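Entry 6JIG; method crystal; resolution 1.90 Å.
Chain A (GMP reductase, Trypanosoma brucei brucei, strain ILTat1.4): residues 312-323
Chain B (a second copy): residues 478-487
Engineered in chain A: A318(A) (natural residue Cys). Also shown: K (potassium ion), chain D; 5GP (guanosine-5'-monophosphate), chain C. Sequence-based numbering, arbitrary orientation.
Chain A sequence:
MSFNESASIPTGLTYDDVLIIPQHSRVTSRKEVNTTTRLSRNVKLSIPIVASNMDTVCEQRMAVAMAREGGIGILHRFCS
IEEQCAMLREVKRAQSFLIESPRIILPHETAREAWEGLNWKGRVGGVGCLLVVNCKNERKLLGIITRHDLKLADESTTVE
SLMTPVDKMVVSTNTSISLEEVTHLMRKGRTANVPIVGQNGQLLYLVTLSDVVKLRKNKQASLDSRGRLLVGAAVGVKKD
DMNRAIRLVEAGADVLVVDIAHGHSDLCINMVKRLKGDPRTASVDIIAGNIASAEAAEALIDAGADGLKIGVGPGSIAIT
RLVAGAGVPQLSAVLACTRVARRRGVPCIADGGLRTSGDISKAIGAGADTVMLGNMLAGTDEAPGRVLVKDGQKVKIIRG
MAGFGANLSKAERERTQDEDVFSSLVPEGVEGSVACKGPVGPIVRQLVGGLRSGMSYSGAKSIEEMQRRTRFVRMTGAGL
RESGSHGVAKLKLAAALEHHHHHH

Chain A (312-323) VGPGSIAITRLV
Chain B, residues 478-487: AGLRESGSHG

The chain A stretch is a loop that runs into a helix. V312(A) is extended (phi/psi -120/101), G313(A) takes 99/-19, and a type I turn from G315(A) to the engineered A318(A) is closed by A318(A) N donating to G315(A) O at 3.0 Å. I319(A) (-137/23) is the N-cap of helix 320-323, its O receiving V323(A) N at 2.8 Å. In chain B a helix arrives from before A478(B), with phi/psi near -63/-41 through R481(B); G484(B) (-82/-170), S485(B) (-69/136) and H486(B) (-145/140) are extended. The CA atoms of P314(A) and E482(B) lie 5.4 Å apart, those of S316(A) and H486(B) 5.0 Å, I319(A) and G484(B) 5.6 Å, and R321(A) and S483(B) 5.7 Å. The contact buries 490 Å².

Potassium joins the two backbones. K lies 2.8 Å from G313(A) O, 2.7 Å from G315(A) O and 2.7 Å from A318(A) O; from chain B come E482(B) O at 2.8 Å, S483(B) O at 3.1 Å and G484(B) O at 2.8 Å. The cation lets carbonyl oxygens that cannot bond one another converge. A water extends the link, donating to G313(A) O (2.7 Å) and S483(B) O (3.0 Å) and accepting from R321(A) N (2.9 Å).

H486(B), with chi1 52° (p) and chi2 91°, brings its ring to the loop: NE2 donates to P314(A) O at 2.8 Å, near the ring plane, while S316(A) CA sits over one face, 3.7 Å from the ring centroid. Its backbone N donates to S316(A) O at 3.1 Å. S316(A), chi1 64° (p), instead sends OG to GMP O2P (2.7 Å), and its N donates to O1P (2.7 Å).

The CA-to-CB bond of R321(A) points toward the chain B stretch, and the side chain is m, t, t with chi4 -174°. NH1 donates to S483(B) OG at 3.1 Å, while NE and NH2 both reach V312(A) O at 3.2 Å, so one guanidinium ties V312(A) of its own loop to S483(B). S483(B), chi1 -66° (m), passes the chain on by donating OG to G479(B) O at 2.8 Å; serine is short enough to bond back to G479(B) O, one turn earlier, while accepting from arginine.

Glycine suits G313(A), where a CB would meet R321(A) NE and the preceding carbonyl, and G315(A), where it would strike GMP O4'. L322(A) (m, t) adds a nonpolar contact, CD1 lying 3.9 Å from G484(B) CA.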

# COMPACT_ATOMS: atom_id res chain seq x y z
N VAL A 312 5.90 -21.47 -27.61
CA VAL A 312 5.48 -20.24 -28.30
C VAL A 312 4.77 -19.37 -27.27
O VAL A 312 3.62 -19.65 -26.89
CB VAL A 312 4.58 -20.55 -29.51
CG1 VAL A 312 4.10 -19.24 -30.19
CG2 VAL A 312 5.33 -21.41 -30.52
N GLY A 313 5.47 -18.37 -26.74
CA GLY A 313 4.87 -17.43 -25.82
C GLY A 313 5.06 -17.57 -24.31
O GLY A 313 4.86 -16.58 -23.60
N PRO A 314 5.43 -18.73 -23.76
CA PRO A 314 5.37 -18.88 -22.29
C PRO A 314 6.51 -18.19 -21.55
O PRO A 314 6.50 -18.19 -20.30
CB PRO A 314 5.44 -20.40 -22.10
CG PRO A 314 6.39 -20.84 -23.18
CD PRO A 314 6.12 -19.89 -24.37
N GLY A 315 7.49 -17.61 -22.25
CA GLY A 315 8.66 -17.08 -21.58
C GLY A 315 8.33 -15.95 -20.62
O GLY A 315 7.40 -15.17 -20.83
N SER A 316 9.13 -15.87 -19.54
CA SER A 316 8.93 -14.85 -18.51
C SER A 316 8.82 -13.44 -19.09
O SER A 316 7.97 -12.65 -18.67
CB SER A 316 10.08 -14.90 -17.50
OG SER A 316 11.31 -14.56 -18.12
N ILE A 317 9.68 -13.11 -20.06
CA ILE A 317 9.71 -11.78 -20.64
C ILE A 317 8.99 -11.72 -22.00
O ILE A 317 9.06 -10.71 -22.69
CB ILE A 317 11.15 -11.24 -20.74
CG1 ILE A 317 12.07 -12.17 -21.55
CG2 ILE A 317 11.78 -11.17 -19.35
CD1 ILE A 317 11.63 -12.45 -22.93
N ALA A 318 8.30 -12.80 -22.38
CA ALA A 318 7.67 -12.92 -23.69
C ALA A 318 6.24 -12.39 -23.66
O ALA A 318 5.48 -12.66 -22.72
CB ALA A 318 7.64 -14.38 -24.12
N ILE A 319 5.85 -11.67 -24.72
CA ILE A 319 4.49 -11.14 -24.83
C ILE A 319 3.94 -11.34 -26.24
O ILE A 319 3.03 -10.61 -26.67
CB ILE A 319 4.42 -9.65 -24.43
CG1 ILE A 319 5.40 -8.83 -25.26
CG2 ILE A 319 4.70 -9.48 -22.93
CD1 ILE A 319 5.25 -7.34 -25.05
N THR A 320 4.49 -12.31 -26.96
CA THR A 320 3.89 -12.79 -28.20
C THR A 320 2.39 -13.04 -28.05
O THR A 320 1.61 -12.74 -28.96
CB THR A 320 4.60 -14.08 -28.63
OG1 THR A 320 5.95 -13.77 -28.99
CG2 THR A 320 3.89 -14.75 -29.79
N ARG A 321 1.98 -13.63 -26.93
CA ARG A 321 0.57 -13.91 -26.74
C ARG A 321 -0.23 -12.62 -26.60
O ARG A 321 -1.42 -12.60 -26.93
CB ARG A 321 0.39 -14.83 -25.52
CG ARG A 321 1.11 -16.18 -25.70
CD ARG A 321 0.99 -17.12 -24.50
NE ARG A 321 1.74 -18.37 -24.69
CZ ARG A 321 1.70 -19.39 -23.83
NH1 ARG A 321 0.95 -19.32 -22.73
NH2 ARG A 321 2.42 -20.47 -24.08
N LEU A 322 0.39 -11.53 -26.14
CA LEU A 322 -0.32 -10.26 -26.03
C LEU A 322 -0.25 -9.43 -27.30
O LEU A 322 -1.19 -8.66 -27.56
CB LEU A 322 0.24 -9.42 -24.87
CG LEU A 322 0.27 -10.14 -23.51
CD1 LEU A 322 0.78 -9.21 -22.42
CD2 LEU A 322 -1.10 -10.69 -23.15
N VAL A 323 0.82 -9.55 -28.08
CA VAL A 323 0.97 -8.74 -29.29
C VAL A 323 0.32 -9.42 -30.49
O VAL A 323 -0.44 -8.80 -31.24
CB VAL A 323 2.46 -8.44 -29.54
CG1 VAL A 323 2.63 -7.79 -30.90
CG2 VAL A 323 2.99 -7.52 -28.46
N ALA B 478 -4.41 -20.25 -15.07
CA ALA B 478 -2.98 -20.50 -15.00
C ALA B 478 -2.32 -20.25 -16.35
O ALA B 478 -1.26 -19.62 -16.42
CB ALA B 478 -2.74 -21.93 -14.53
N GLY B 479 -2.95 -20.72 -17.43
CA GLY B 479 -2.42 -20.45 -18.75
C GLY B 479 -2.38 -18.97 -19.07
O GLY B 479 -1.43 -18.48 -19.70
N LEU B 480 -3.40 -18.22 -18.64
CA LEU B 480 -3.44 -16.78 -18.90
C LEU B 480 -2.27 -16.06 -18.22
O LEU B 480 -1.64 -15.18 -18.82
CB LEU B 480 -4.78 -16.20 -18.43
CG LEU B 480 -5.03 -14.69 -18.62
CD1 LEU B 480 -4.96 -14.26 -20.10
CD2 LEU B 480 -6.39 -14.32 -18.02
N ARG B 481 -1.94 -16.45 -16.98
CA ARG B 481 -0.81 -15.83 -16.29
C ARG B 481 0.50 -16.10 -17.01
O ARG B 481 1.35 -15.21 -17.12
CB ARG B 481 -0.75 -16.34 -14.85
CG ARG B 481 -2.03 -16.07 -14.04
N GLU B 482 0.70 -17.32 -17.50
CA GLU B 482 1.91 -17.61 -18.28
C GLU B 482 1.99 -16.79 -19.55
O GLU B 482 3.07 -16.65 -20.13
CB GLU B 482 1.98 -19.11 -18.61
N SER B 483 0.87 -16.20 -19.99
CA SER B 483 0.82 -15.58 -21.31
C SER B 483 1.38 -14.16 -21.29
O SER B 483 2.07 -13.75 -22.23
CB SER B 483 -0.61 -15.65 -21.82
OG SER B 483 -0.95 -17.03 -22.02
N GLY B 484 1.12 -13.40 -20.22
CA GLY B 484 1.73 -12.10 -20.04
C GLY B 484 3.13 -12.22 -19.46
O GLY B 484 3.71 -13.30 -19.36
N SER B 485 3.68 -11.07 -19.07
CA SER B 485 4.95 -11.05 -18.36
C SER B 485 4.78 -11.63 -16.96
O SER B 485 3.81 -11.31 -16.26
CB SER B 485 5.49 -9.62 -18.27
OG SER B 485 6.06 -9.21 -19.50
N HIS B 486 5.72 -12.48 -16.54
CA HIS B 486 5.68 -13.07 -15.21
C HIS B 486 7.10 -13.25 -14.67
O HIS B 486 8.01 -13.62 -15.41
CB HIS B 486 4.93 -14.42 -15.21
CG HIS B 486 5.42 -15.41 -16.23
ND1 HIS B 486 6.40 -16.34 -15.97
CD2 HIS B 486 5.03 -15.64 -17.51
CE1 HIS B 486 6.61 -17.08 -17.04
NE2 HIS B 486 5.79 -16.68 -17.99
N GLY B 487 7.27 -12.96 -13.38
CA GLY B 487 8.52 -13.22 -12.68
C GLY B 487 9.60 -12.17 -12.82
O GLY B 487 10.74 -12.43 -12.42
K K D . 4.79 -14.89 -21.35
P 5GP C . 11.98 -18.04 -19.22
O1P 5GP C . 10.51 -18.08 -18.81
O2P 5GP C . 12.64 -16.71 -18.93
O3P 5GP C . 12.78 -19.24 -18.78
O5' 5GP C . 11.87 -18.21 -20.80
C5' 5GP C . 12.96 -17.96 -21.67
C4' 5GP C . 12.56 -18.21 -23.11
O4' 5GP C . 11.69 -17.15 -23.57
C3' 5GP C . 13.69 -18.20 -24.14
O3' 5GP C . 14.45 -19.39 -24.16
C2' 5GP C . 12.95 -17.90 -25.46
O2' 5GP C . 12.38 -19.07 -26.03
C1' 5GP C . 11.77 -17.04 -24.97
N9 5GP C . 11.94 -15.62 -25.30
C8 5GP C . 12.98 -14.83 -25.00
N7 5GP C . 12.71 -13.58 -25.47
C5 5GP C . 11.48 -13.62 -26.04
C6 5GP C . 10.67 -12.68 -26.66
O6 5GP C . 11.07 -11.50 -26.77
N1 5GP C . 9.47 -13.05 -27.15
C2 5GP C . 9.04 -14.31 -27.04
N2 5GP C . 7.82 -14.65 -27.53
N3 5GP C . 9.79 -15.25 -26.42
C4 5GP C . 11.00 -14.91 -25.93
O HOH W 1 3.66 -14.40 -24.69